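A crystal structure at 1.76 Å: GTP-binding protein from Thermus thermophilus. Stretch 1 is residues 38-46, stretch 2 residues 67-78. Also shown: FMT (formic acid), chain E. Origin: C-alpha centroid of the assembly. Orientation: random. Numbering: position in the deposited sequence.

Stretch 1 (38-46) KNVGVVPLE
Stretch 2, residues 67-78: VPTHVEFVDIAG

The two stretches form neighbouring antiparallel strands: the strand beginning at Val 40 runs against the one that ends at Asp 75. Their axes approach to 4.4 Å and their N-to-C directions differ by 150°. Register is fixed by CA-CA distances: 4.5 Å for Val 40 and Val 74, 4.1 Å for Val 42 and Glu 72, and 4.1 Å for Pro 44 and His 70 are the narrow, non-hydrogen-bonded pairs. Between them lie the wider hydrogen-bonded pairs, Gly 41 with Phe 73 (CA-CA 5.7 Å) and Val 43 with Val 71 (CA-CA 5.4 Å). Val 40 is at -122/128, Gly 41 and His 70 are nearly fully extended at -153/176 and -161/174, and Glu 72 and Pro 44 have less negative phi, at -90/137 and -60/134.

Each wide pair closes a two-bond ring. Gly 41 N donates to Phe 73 O at 3.1 Å, and Phe 73 N to Gly 41 O at 2.8 Å; Val 43 N donates to Val 71 O at 2.9 Å, and Val 71 N to Val 43 O at 3.1 Å. The ladder extends through Asp 75 N to Asn 39 O (2.7 Å, 166° at the hydrogen) and Leu 45 N to Thr 69 O (3.0 Å, 171°). Past the latter bond, one water donates to Leu 45 O at 2.8 Å and accepts from Thr 69 N at 3.0 Å. In the narrow pairs, CA-H groups approach carbonyls instead, as in Val 42 CA to Val 71 O at 3.3 Å.

Val 40, Val 42, Pro 44, His 70, Glu 72 and Val 74 share one face. Here Val 42 (m) is the bump lying on the flat face of the His 70 ring: CB is 3.8 Å from His 70 CG, and CG1 makes a CH-pi contact 4.1 Å from the centroid, 19° off the normal. His 70 has chi1 p (54°) and chi2 -127°; at its ring edge, ND1 donates to O1 of the bound formic acid at 2.8 Å. Val 40 (t) straddles two neighbours, CG1 3.6 Å from CD of Glu 72 (t,t) and CG2 4.0 Å from Val 74 (t) CG2.

The other face carries Val 43 and Val 71, both t, and Phe 73; Gly 41 adds no bump. The Phe 73 ring (chi1 m, chi2 93°) meets Val 43 obliquely, CD1 3.8 Å from Val 43 CG2. Beyond the bridged pairs, Leu 45 (chi1 -115°, off-well; chi2 t) points toward the second stretch, with CG 4.1 Å from Val 71 CG2 and CD1 4.2 Å from Thr 69 CG2. Asn 39 (m) also points toward it, OD1 3.9 Å from Asp 75 CB. Together the stretches bury 741 Å², both sides summed.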

# COMPACT_ATOMS: atom_id res chain seq x y z
N LYS A 38 17.70 4.34 6.25
CA LYS A 38 18.27 3.83 5.01
C LYS A 38 17.40 2.73 4.39
O LYS A 38 17.48 2.47 3.19
CB LYS A 38 19.70 3.31 5.23
CG LYS A 38 19.81 2.04 6.07
CD LYS A 38 21.24 1.49 6.01
CE LYS A 38 21.34 0.07 6.57
NZ LYS A 38 22.70 -0.53 6.33
N ASN A 39 16.56 2.09 5.20
CA ASN A 39 15.71 1.01 4.69
C ASN A 39 14.33 1.44 4.25
O ASN A 39 13.52 0.60 3.87
CB ASN A 39 15.55 -0.08 5.75
CG ASN A 39 16.84 -0.83 6.01
OD1 ASN A 39 17.57 -1.15 5.08
ND2 ASN A 39 17.13 -1.10 7.28
N VAL A 40 14.08 2.75 4.26
CA VAL A 40 12.77 3.29 3.92
C VAL A 40 12.82 4.28 2.75
O VAL A 40 13.61 5.23 2.76
CB VAL A 40 12.16 4.02 5.16
CG1 VAL A 40 10.75 4.53 4.84
CG2 VAL A 40 12.13 3.08 6.41
N GLY A 41 11.98 4.05 1.74
CA GLY A 41 12.00 4.97 0.61
C GLY A 41 10.63 4.94 -0.04
O GLY A 41 9.77 4.16 0.38
N VAL A 42 10.42 5.78 -1.04
CA VAL A 42 9.12 5.79 -1.70
C VAL A 42 9.27 5.65 -3.20
O VAL A 42 10.35 5.88 -3.77
CB VAL A 42 8.34 7.09 -1.42
CG1 VAL A 42 8.16 7.29 0.07
CG2 VAL A 42 9.07 8.27 -2.02
N VAL A 43 8.18 5.24 -3.85
CA VAL A 43 8.16 5.11 -5.30
C VAL A 43 7.11 6.10 -5.79
O VAL A 43 5.95 5.97 -5.45
CB VAL A 43 7.72 3.68 -5.75
CG1 VAL A 43 7.64 3.63 -7.29
CG2 VAL A 43 8.71 2.63 -5.24
N PRO A 44 7.52 7.13 -6.55
CA PRO A 44 6.56 8.11 -7.07
C PRO A 44 5.54 7.34 -7.94
O PRO A 44 5.93 6.53 -8.79
CB PRO A 44 7.44 9.04 -7.91
CG PRO A 44 8.79 8.97 -7.22
CD PRO A 44 8.90 7.47 -6.94
N LEU A 45 4.25 7.62 -7.74
CA LEU A 45 3.17 6.95 -8.47
C LEU A 45 2.86 7.75 -9.72
O LEU A 45 2.49 8.91 -9.65
CB LEU A 45 1.92 6.89 -7.60
CG LEU A 45 1.33 5.58 -7.09
CD1 LEU A 45 -0.09 5.87 -6.60
CD2 LEU A 45 1.31 4.51 -8.19
N GLU A 46 3.02 7.12 -10.88
CA GLU A 46 2.74 7.82 -12.12
C GLU A 46 1.23 7.91 -12.24
O GLU A 46 0.51 6.97 -11.90
CB GLU A 46 3.37 7.04 -13.30
CG GLU A 46 4.87 7.26 -13.33
CD GLU A 46 5.62 6.33 -14.27
OE1 GLU A 46 5.04 5.91 -15.28
OE2 GLU A 46 6.80 6.05 -13.98
N VAL A 67 2.73 17.48 -9.44
CA VAL A 67 3.39 16.88 -8.27
C VAL A 67 2.69 15.55 -8.00
O VAL A 67 1.54 15.52 -7.57
CB VAL A 67 3.25 17.77 -7.02
CG1 VAL A 67 4.01 17.12 -5.85
CG2 VAL A 67 3.83 19.16 -7.30
N PRO A 68 3.37 14.43 -8.24
CA PRO A 68 2.66 13.18 -7.97
C PRO A 68 2.75 12.78 -6.51
O PRO A 68 3.51 13.38 -5.74
CB PRO A 68 3.39 12.16 -8.85
CG PRO A 68 4.83 12.65 -8.75
CD PRO A 68 4.71 14.18 -8.82
N THR A 69 1.96 11.78 -6.15
CA THR A 69 2.05 11.23 -4.80
C THR A 69 3.01 10.02 -4.90
O THR A 69 3.73 9.88 -5.90
CB THR A 69 0.65 10.86 -4.23
OG1 THR A 69 0.81 10.41 -2.87
CG2 THR A 69 -0.03 9.75 -5.05
N HIS A 70 3.02 9.16 -3.89
CA HIS A 70 3.95 8.04 -3.87
C HIS A 70 3.49 6.96 -2.90
O HIS A 70 2.50 7.15 -2.17
CB HIS A 70 5.33 8.56 -3.43
CG HIS A 70 5.30 9.29 -2.12
ND1 HIS A 70 5.81 10.56 -1.96
CD2 HIS A 70 4.82 8.93 -0.90
CE1 HIS A 70 5.64 10.95 -0.71
NE2 HIS A 70 5.04 9.98 -0.05
N VAL A 71 4.21 5.83 -2.90
CA VAL A 71 3.93 4.71 -2.01
C VAL A 71 5.25 4.37 -1.32
O VAL A 71 6.28 4.20 -1.98
CB VAL A 71 3.45 3.46 -2.78
CG1 VAL A 71 3.21 2.30 -1.78
CG2 VAL A 71 2.18 3.78 -3.53
N GLU A 72 5.21 4.27 0.01
CA GLU A 72 6.41 3.99 0.80
C GLU A 72 6.65 2.49 1.02
O GLU A 72 5.72 1.75 1.32
CB GLU A 72 6.27 4.69 2.15
CG GLU A 72 7.47 4.57 3.09
CD GLU A 72 7.31 5.48 4.30
OE1 GLU A 72 7.43 6.71 4.15
OE2 GLU A 72 7.06 4.97 5.40
N PHE A 73 7.91 2.07 0.87
CA PHE A 73 8.31 0.67 1.02
C PHE A 73 9.45 0.60 2.02
O PHE A 73 10.33 1.47 2.01
CB PHE A 73 8.79 0.11 -0.33
CG PHE A 73 7.68 -0.15 -1.30
CD1 PHE A 73 7.31 0.82 -2.24
CD2 PHE A 73 6.98 -1.35 -1.26
CE1 PHE A 73 6.24 0.59 -3.11
CE2 PHE A 73 5.91 -1.59 -2.13
CZ PHE A 73 5.54 -0.62 -3.06
N VAL A 74 9.44 -0.44 2.85
CA VAL A 74 10.48 -0.62 3.84
C VAL A 74 11.20 -1.94 3.61
O VAL A 74 10.53 -2.97 3.40
CB VAL A 74 9.87 -0.65 5.25
CG1 VAL A 74 10.97 -0.82 6.30
CG2 VAL A 74 9.07 0.61 5.48
N ASP A 75 12.53 -1.94 3.62
CA ASP A 75 13.27 -3.18 3.46
C ASP A 75 13.26 -3.75 4.86
O ASP A 75 14.00 -3.25 5.73
CB ASP A 75 14.72 -2.93 3.04
CG ASP A 75 15.52 -4.22 2.85
OD1 ASP A 75 14.99 -5.32 3.15
OD2 ASP A 75 16.68 -4.15 2.38
N ILE A 76 12.47 -4.80 5.08
CA ILE A 76 12.35 -5.39 6.40
C ILE A 76 13.58 -6.19 6.69
O ILE A 76 13.91 -7.15 5.99
CB ILE A 76 11.13 -6.30 6.53
CG1 ILE A 76 9.84 -5.48 6.41
CG2 ILE A 76 11.19 -7.04 7.89
CD1 ILE A 76 9.55 -4.54 7.56
N ALA A 77 14.23 -5.77 7.76
CA ALA A 77 15.47 -6.35 8.18
C ALA A 77 15.32 -7.33 9.32
O ALA A 77 14.54 -7.10 10.26
CB ALA A 77 16.37 -5.24 8.59
N GLY A 78 16.05 -8.45 9.21
CA GLY A 78 16.04 -9.44 10.26
C GLY A 78 16.02 -10.91 9.90
O GLY A 78 15.42 -11.33 8.90
C FMT E . 6.65 11.72 -5.14
O1 FMT E . 6.82 12.13 -4.02
O2 FMT E . 7.32 12.25 -6.15
O HOH W 1 0.54 10.37 -8.35